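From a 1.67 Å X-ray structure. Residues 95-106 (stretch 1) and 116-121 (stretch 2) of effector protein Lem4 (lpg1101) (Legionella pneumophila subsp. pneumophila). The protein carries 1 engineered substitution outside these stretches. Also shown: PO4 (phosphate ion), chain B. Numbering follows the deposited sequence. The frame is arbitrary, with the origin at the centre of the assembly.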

# COMPACT_ATOMS: atom_id res chain seq x y z
N ARG A 95 -1.94 -7.55 -6.05
CA ARG A 95 -1.75 -8.80 -6.79
C ARG A 95 -0.34 -8.94 -7.37
O ARG A 95 -0.08 -9.94 -8.06
CB ARG A 95 -2.73 -8.93 -7.98
CG ARG A 95 -4.15 -8.63 -7.70
CD ARG A 95 -5.01 -9.00 -8.91
NE ARG A 95 -6.42 -8.74 -8.65
CZ ARG A 95 -7.02 -7.57 -8.86
NH1 ARG A 95 -6.32 -6.54 -9.35
NH2 ARG A 95 -8.31 -7.43 -8.60
N ASN A 96 0.54 -7.99 -7.11
CA ASN A 96 1.91 -8.08 -7.59
C ASN A 96 2.76 -8.86 -6.58
O ASN A 96 2.30 -9.25 -5.50
CB ASN A 96 2.47 -6.68 -7.85
CG ASN A 96 3.51 -6.66 -8.95
OD1 ASN A 96 4.29 -7.59 -9.08
ND2 ASN A 96 3.47 -5.63 -9.79
N HIS A 97 4.00 -9.12 -6.95
CA HIS A 97 4.93 -9.90 -6.16
C HIS A 97 5.49 -9.09 -5.01
O HIS A 97 5.83 -7.91 -5.18
CB HIS A 97 6.13 -10.33 -7.02
CG HIS A 97 5.75 -11.14 -8.22
ND1 HIS A 97 5.42 -12.47 -8.14
CD2 HIS A 97 5.66 -10.79 -9.52
CE1 HIS A 97 5.15 -12.92 -9.36
NE2 HIS A 97 5.28 -11.92 -10.21
N GLU A 98 5.63 -9.74 -3.85
CA GLU A 98 6.21 -9.10 -2.68
C GLU A 98 7.57 -8.51 -2.97
O GLU A 98 7.92 -7.42 -2.47
CB GLU A 98 6.33 -10.13 -1.56
CG GLU A 98 6.74 -9.48 -0.27
CD GLU A 98 6.72 -10.45 0.88
OE1 GLU A 98 6.15 -11.56 0.73
OE2 GLU A 98 7.27 -10.12 1.95
N ASN A 99 8.41 -9.25 -3.69
CA ASN A 99 9.77 -8.75 -3.90
C ASN A 99 9.81 -7.60 -4.90
O ASN A 99 10.75 -6.78 -4.87
CB ASN A 99 10.68 -9.89 -4.33
CG ASN A 99 10.98 -10.80 -3.17
OD1 ASN A 99 11.02 -10.34 -2.02
ND2 ASN A 99 11.15 -12.11 -3.44
N TYR A 100 8.84 -7.52 -5.80
CA TYR A 100 8.80 -6.36 -6.69
C TYR A 100 8.41 -5.12 -5.89
O TYR A 100 8.99 -4.04 -6.06
CB TYR A 100 7.82 -6.61 -7.82
CG TYR A 100 7.72 -5.50 -8.85
CD1 TYR A 100 8.74 -5.30 -9.79
CD2 TYR A 100 6.60 -4.65 -8.88
CE1 TYR A 100 8.63 -4.30 -10.75
CE2 TYR A 100 6.48 -3.66 -9.83
CZ TYR A 100 7.51 -3.48 -10.77
OH TYR A 100 7.41 -2.51 -11.75
N ILE A 101 7.40 -5.27 -5.03
CA ILE A 101 6.97 -4.17 -4.18
C ILE A 101 8.12 -3.71 -3.29
O ILE A 101 8.41 -2.52 -3.23
CB ILE A 101 5.73 -4.57 -3.37
CG1 ILE A 101 4.59 -4.83 -4.35
CG2 ILE A 101 5.44 -3.47 -2.29
CD1 ILE A 101 3.31 -5.50 -3.69
N LYS A 102 8.79 -4.64 -2.60
CA LYS A 102 9.92 -4.25 -1.75
C LYS A 102 11.01 -3.58 -2.56
O LYS A 102 11.63 -2.61 -2.10
CB LYS A 102 10.50 -5.45 -1.01
CG LYS A 102 9.56 -6.03 0.07
CD LYS A 102 10.21 -7.19 0.79
CE LYS A 102 9.38 -7.68 1.97
NZ LYS A 102 10.05 -8.88 2.56
N ALA A 103 11.30 -4.11 -3.76
CA ALA A 103 12.35 -3.52 -4.57
C ALA A 103 12.04 -2.07 -4.89
O ALA A 103 12.91 -1.20 -4.81
CB ALA A 103 12.51 -4.34 -5.88
N LEU A 104 10.81 -1.78 -5.34
CA LEU A 104 10.51 -0.40 -5.73
C LEU A 104 10.57 0.53 -4.51
O LEU A 104 11.10 1.64 -4.60
CB LEU A 104 9.13 -0.31 -6.39
CG LEU A 104 9.28 -0.44 -7.93
CD1 LEU A 104 9.95 -1.74 -8.31
CD2 LEU A 104 7.93 -0.31 -8.61
N LEU A 105 10.01 0.10 -3.38
CA LEU A 105 10.18 0.90 -2.16
C LEU A 105 11.66 1.16 -1.87
O LEU A 105 12.06 2.29 -1.54
CB LEU A 105 9.51 0.17 -1.00
CG LEU A 105 7.98 0.03 -1.15
CD1 LEU A 105 7.40 -0.94 -0.10
CD2 LEU A 105 7.29 1.40 -1.06
N GLU A 106 12.49 0.12 -1.95
CA GLU A 106 13.92 0.29 -1.69
C GLU A 106 14.58 1.23 -2.69
O GLU A 106 15.44 2.04 -2.32
CB GLU A 106 14.61 -1.07 -1.67
CG GLU A 106 14.24 -1.85 -0.41
CD GLU A 106 14.40 -3.34 -0.55
OE1 GLU A 106 14.82 -3.82 -1.64
OE2 GLU A 106 14.07 -4.03 0.45
N ILE A 116 2.95 -3.34 6.22
CA ILE A 116 2.49 -4.70 5.99
C ILE A 116 2.13 -4.86 4.52
O ILE A 116 1.39 -4.04 3.97
CB ILE A 116 1.28 -5.02 6.89
CG1 ILE A 116 1.70 -4.95 8.35
CG2 ILE A 116 0.70 -6.39 6.52
CD1 ILE A 116 0.65 -5.47 9.27
N ILE A 117 2.67 -5.89 3.89
CA ILE A 117 2.44 -6.14 2.47
C ILE A 117 1.69 -7.46 2.34
O ILE A 117 2.18 -8.51 2.77
CB ILE A 117 3.76 -6.19 1.68
CG1 ILE A 117 4.49 -4.85 1.76
CG2 ILE A 117 3.47 -6.61 0.23
CD1 ILE A 117 5.92 -4.93 1.19
N TYR A 118 0.51 -7.40 1.72
CA TYR A 118 -0.26 -8.61 1.39
C TYR A 118 -0.21 -8.78 -0.11
O TYR A 118 -0.93 -8.09 -0.85
CB TYR A 118 -1.72 -8.50 1.86
CG TYR A 118 -1.85 -8.52 3.36
CD1 TYR A 118 -1.36 -9.57 4.12
CD2 TYR A 118 -2.48 -7.47 4.01
CE1 TYR A 118 -1.52 -9.57 5.56
CE2 TYR A 118 -2.66 -7.48 5.40
CZ TYR A 118 -2.17 -8.53 6.16
OH TYR A 118 -2.35 -8.50 7.55
N PRO A 119 0.65 -9.68 -0.61
CA PRO A 119 0.96 -9.72 -2.05
C PRO A 119 0.43 -10.97 -2.74
O PRO A 119 -0.28 -11.78 -2.11
CB PRO A 119 2.49 -9.71 -2.03
CG PRO A 119 2.78 -10.70 -0.87
CD PRO A 119 1.63 -10.44 0.18
N ARG A 120 0.76 -11.17 -4.02
CA ARG A 120 0.39 -12.43 -4.62
C ARG A 120 1.18 -13.56 -3.97
O ARG A 120 2.18 -13.33 -3.27
CB ARG A 120 0.62 -12.41 -6.14
CG ARG A 120 1.98 -12.86 -6.57
CD ARG A 120 2.08 -13.07 -8.13
NE ARG A 120 1.32 -14.19 -8.69
CZ ARG A 120 1.77 -15.44 -8.82
NH1 ARG A 120 1.00 -16.37 -9.37
NH2 ARG A 120 2.99 -15.77 -8.41
N GLY A 121 0.70 -14.80 -4.16
CA GLY A 121 1.38 -15.97 -3.66
C GLY A 121 2.56 -16.36 -4.52
O GLY A 121 2.82 -15.79 -5.58
P PO4 B . -2.23 -4.30 -7.82
O1 PO4 B . -1.16 -3.76 -6.88
O2 PO4 B . -3.21 -5.25 -7.14
O3 PO4 B . -1.50 -5.04 -8.93
O4 PO4 B . -2.96 -3.15 -8.48
O HOH W 1 -0.85 -12.12 -9.74
O HOH W 2 5.48 -14.04 -5.82
O HOH W 3 4.77 -12.53 -3.57

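The contact between residues 95-106 and 116-121 is small and mixed: one direct backbone hydrogen bond and three bridging waters join the loop and the start of the helix to residues 120 and 121, while a modest apolar cluster packs the helix against the strand.

The direct link runs from Arg120 N to Asn96 O, at 2.9 Å and with a nearly linear angle of 175° at the hydrogen. It forms where the two stretches come closest together, the CA atoms of Arg95 and Arg120 lying 4.7 Å apart. The ring of Pro119 also lies against this carbonyl, with Pro119 CB 3.5 Å from Asn96 O, and the neighbouring carbonyl lies against the next side chain, with Arg95 O 3.2 Å from Arg120 CB. The CA-to-CB bond of Asn96 points away from the other stretch, and its side chain serves its own loop: His97 N donates to Asn96 OD1 at 2.6 Å.

Water reinforces the pairing around Arg120. Water 1 donates to Arg95 O and accepts from Arg120 NE, so the arginine side chain is tied back to the opposing backbone. Water 3 accepts from Glu98 N at 2.9 Å and donates to Arg120 O at 2.7 Å. It thereby satisfies an amide in the first turn of the helix, where no preceding turn supplies a carbonyl. Water 2 links His97 ND1 to Gly121 O.

His97 occupies the N-cap position, and His97 O accepts from Ile101 N at 3.1 Å and, weakly, from Tyr100 N at 3.1 Å. Its CA-to-CB bond points away from the other stretch, yet the imidazole returns to it, bringing His97 CE1 within 3.3 Å of Arg120 CD. The approach is oblique, a van der Waals contact with the aliphatic part of the arginine.

Beyond the cap, Pro119 packs against the start of the helix, Pro119 CG lying 3.7 Å from Glu98 CB. Ile117 then carries the contact along the helix. Ile117 CD1 lies 3.8 Å from Ile101 CG2 and 4.4 Å from Leu105 CD1, residues one turn apart on the same helical side, and 4.0 Å from Lys102 CG. The charged end of Lys102 pairs within the helix, where Lys102 NZ and Glu98 OE2 form a salt bridge at 3.1 Å with a weak hydrogen bond.

Helix and strand run roughly antiparallel, at 143°, with axes 9.5 Å apart at closest approach. Arg95 N also donates to O2 of a phosphate ion, probably from the crystallisation liquor, at 2.8 Å.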